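Local coordinates for protein AlkD2 (Streptococcus mutans, PDB 6M9M) that is of unknown function but binds inosine-5'-monophosphate and belongs to the HEAT-like repeat family of DNA glycosylases, at residues 100-104 with 105-109. Sequence-based numbering, arbitrary orientation.
Sequences KKIGY and KKALP
Ile102 and Ala107 meet across the short connection between helix 85-102 and helix 108-115, and they illustrate how an all-helical, HEAT-like repeat protein turns its chain from one helix into the next. Ile102, the last residue of the first helix, reaches forward with two branches. Its CG2 methyl lies 3.6 Å from Ala107 CB, while CG1, anti to the backbone N (chi1 -167°), is directed at the base of Lys106 and comes within 4.1 Å of its CB. The side chains of Ile102 and Lys106 run aslant to each other, and the Lys106 stem also passes the end of the helix, its CD 3.6 Å from Ile102 O.

Gly103 then breaks the helix with a positive phi of 109°. At this phi and psi a side chain would collide with the carbonyl O of Ile102, a conformation that suits glycine. Gly103 O accepts a hydrogen bond of 2.9 Å from Ala107 N, which lies almost on the extension of the C=O bond, but the N-H points well off the oxygen (132°).

At Tyr104 the bond to CB points away from residues 105-109. The ring is buried, touching Cys99 of the preceding helix and Arg136 and Pro137 of a later loop, and its OH is hydrogen-bonded to Asp96. Lys105 to Leu108 form a type I turn, closed by a hydrogen bond from Leu108 N to Lys105 O. The N-H of Ala107 is shared between Gly103 O and, more weakly, Tyr104 O, which lies 3.1 Å from Ala107 N, and the Ala107 CB methyl sits 3.4 Å from Gly103 O.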
ATOM      1  N   LYS A 100       0.702  -9.857  -4.136  1.00 11.11           N
ATOM      2  CA  LYS A 100       0.845 -11.225  -3.651  1.00 13.52           C
ATOM      3  C   LYS A 100       0.080 -12.205  -4.519  1.00 14.09           C
ATOM      4  O   LYS A 100       0.571 -13.305  -4.801  1.00 15.76           O
ATOM      5  CB  LYS A 100       0.330 -11.274  -2.203  1.00 18.14           C
ATOM      6  CG  LYS A 100       0.340 -12.630  -1.528  1.00 24.70           C
ATOM      7  CD  LYS A 100      -0.238 -12.514  -0.107  1.00 30.04           C
ATOM      8  CE  LYS A 100      -0.214 -13.848   0.617  1.00 37.57           C
ATOM      9  NZ  LYS A 100      -0.694 -13.737   2.026  1.00 40.83           N
ATOM     10  N   LYS A 101      -1.140 -11.833  -4.932  1.00 14.13           N
ATOM     11  CA  LYS A 101      -1.990 -12.749  -5.687  1.00 16.91           C
ATOM     12  C   LYS A 101      -1.454 -12.982  -7.093  1.00 16.09           C
ATOM     13  O   LYS A 101      -1.421 -14.119  -7.567  1.00 17.93           O
ATOM     14  CB  LYS A 101      -3.418 -12.208  -5.743  1.00 23.23           C
ATOM     15  CG  LYS A 101      -4.169 -12.289  -4.422  1.00 31.05           C
ATOM     16  CD  LYS A 101      -5.467 -13.084  -4.544  1.00 40.57           C
ATOM     17  CE  LYS A 101      -6.684 -12.214  -4.250  1.00 44.52           C
ATOM     18  NZ  LYS A 101      -7.922 -13.035  -4.083  1.00 45.25           N
ATOM     19  N   ILE A 102      -1.042 -11.914  -7.784  1.00 13.84           N
ATOM     20  CA  ILE A 102      -0.518 -12.101  -9.127  0.96 13.11           C
ATOM     21  C   ILE A 102       0.900 -12.636  -9.091  1.00 14.20           C
ATOM     22  O   ILE A 102       1.320 -13.336 -10.016  1.00 16.17           O
ATOM     23  CB  ILE A 102      -0.612 -10.799  -9.937  0.95 14.78           C
ATOM     24  CG1 ILE A 102      -0.368 -11.099 -11.412  0.67 15.16           C
ATOM     25  CG2 ILE A 102       0.392  -9.803  -9.421  0.66 14.81           C
ATOM     26  CD1 ILE A 102      -0.552  -9.892 -12.305  0.52 14.96           C
ATOM     27  N   GLY A 103       1.646 -12.325  -8.033  1.00 11.90           N
ATOM     28  CA  GLY A 103       3.057 -12.648  -7.917  1.00 11.35           C
ATOM     29  C   GLY A 103       3.894 -11.389  -8.032  1.00 10.38           C
ATOM     30  O   GLY A 103       3.682 -10.590  -8.942  1.00 11.28           O
ATOM     31  N   TYR A 104       4.841 -11.182  -7.122  1.00 10.71           N
ATOM     32  CA  TYR A 104       5.560  -9.913  -7.088  1.00 10.34           C
ATOM     33  C   TYR A 104       6.322  -9.641  -8.381  1.00 10.19           C
ATOM     34  O   TYR A 104       6.304  -8.511  -8.881  1.00 10.37           O
ATOM     35  CB  TYR A 104       6.437  -9.814  -5.833  1.00 10.62           C
ATOM     36  CG  TYR A 104       5.595  -9.664  -4.585  1.00 10.40           C
ATOM     37  CD1 TYR A 104       5.180  -8.415  -4.146  1.00  9.90           C
ATOM     38  CD2 TYR A 104       5.188 -10.769  -3.866  1.00 11.52           C
ATOM     39  CE1 TYR A 104       4.384  -8.282  -3.039  1.00 10.71           C
ATOM     40  CE2 TYR A 104       4.382 -10.643  -2.745  1.00 11.81           C
ATOM     41  CZ  TYR A 104       3.982  -9.397  -2.343  1.00 11.38           C
ATOM     42  OH  TYR A 104       3.175  -9.285  -1.227  1.00 12.50           O
ATOM     43  N   LYS A 105       6.998 -10.645  -8.938  1.00 10.31           N
ATOM     44  CA  LYS A 105       7.690 -10.433 -10.205  1.00 10.20           C
ATOM     45  C   LYS A 105       6.713 -10.059 -11.311  1.00 10.62           C
ATOM     46  O   LYS A 105       6.966  -9.118 -12.073  1.00 11.03           O
ATOM     47  CB  LYS A 105       8.515 -11.655 -10.591  1.00 11.58           C
ATOM     48  CG  LYS A 105       9.380 -11.451 -11.858  1.00 13.59           C
ATOM     49  CD  LYS A 105      10.231 -12.684 -12.107  0.54 13.93           C
ATOM     50  CE  LYS A 105      11.095 -12.553 -13.352  0.54 15.02           C
ATOM     51  NZ  LYS A 105      10.300 -12.491 -14.605  0.54 16.04           N
ATOM     52  N   LYS A 106       5.581 -10.762 -11.403  1.00 10.22           N
ATOM     53  CA  LYS A 106       4.593 -10.445 -12.426  1.00 10.30           C
ATOM     54  C   LYS A 106       3.950  -9.085 -12.204  1.00  9.86           C
ATOM     55  O   LYS A 106       3.471  -8.479 -13.164  1.00 10.41           O
ATOM     56  CB  LYS A 106       3.541 -11.544 -12.512  1.00 11.80           C
ATOM     57  CG  LYS A 106       4.058 -12.825 -13.163  1.00 14.57           C
ATOM     58  CD  LYS A 106       2.992 -13.909 -13.203  1.00 17.09           C
ATOM     59  CE  LYS A 106       3.476 -15.141 -13.956  1.00 21.87           C
ATOM     60  NZ  LYS A 106       2.401 -16.129 -14.219  1.00 25.73           N
ATOM     61  N   ALA A 107       3.958  -8.587 -10.971  1.00  9.23           N
ATOM     62  CA  ALA A 107       3.359  -7.312 -10.621  1.00  9.50           C
ATOM     63  C   ALA A 107       4.260  -6.112 -10.896  1.00  8.94           C
ATOM     64  O   ALA A 107       3.796  -4.978 -10.751  1.00  9.08           O
ATOM     65  CB  ALA A 107       3.002  -7.305  -9.131  1.00 10.07           C
ATOM     66  N   LEU A 108       5.516  -6.309 -11.297  1.00  9.41           N
ATOM     67  CA  LEU A 108       6.446  -5.190 -11.400  1.00  9.43           C
ATOM     68  C   LEU A 108       5.918  -4.035 -12.253  1.00  9.37           C
ATOM     69  O   LEU A 108       6.094  -2.871 -11.849  1.00  9.98           O
ATOM     70  CB  LEU A 108       7.809  -5.650 -11.930  1.00 10.54           C
ATOM     71  CG  LEU A 108       8.605  -6.555 -10.989  1.00 11.23           C
ATOM     72  CD1 LEU A 108       9.844  -7.041 -11.740  1.00 12.49           C
ATOM     73  CD2 LEU A 108       9.010  -5.837  -9.719  1.00 12.64           C
ATOM     74  N   PRO A 109       5.290  -4.255 -13.413  1.00  9.54           N
ATOM     75  CA  PRO A 109       4.816  -3.087 -14.181  1.00 10.26           C
ATOM     76  C   PRO A 109       3.785  -2.265 -13.433  1.00  9.96           C
ATOM     77  O   PRO A 109       3.742  -1.034 -13.580  1.00 10.93           O
ATOM     78  CB  PRO A 109       4.238  -3.711 -15.458  1.00 11.25           C
ATOM     79  CG  PRO A 109       4.971  -5.028 -15.597  1.00 12.27           C
ATOM     80  CD  PRO A 109       5.130  -5.510 -14.181  1.00 10.91           C
TER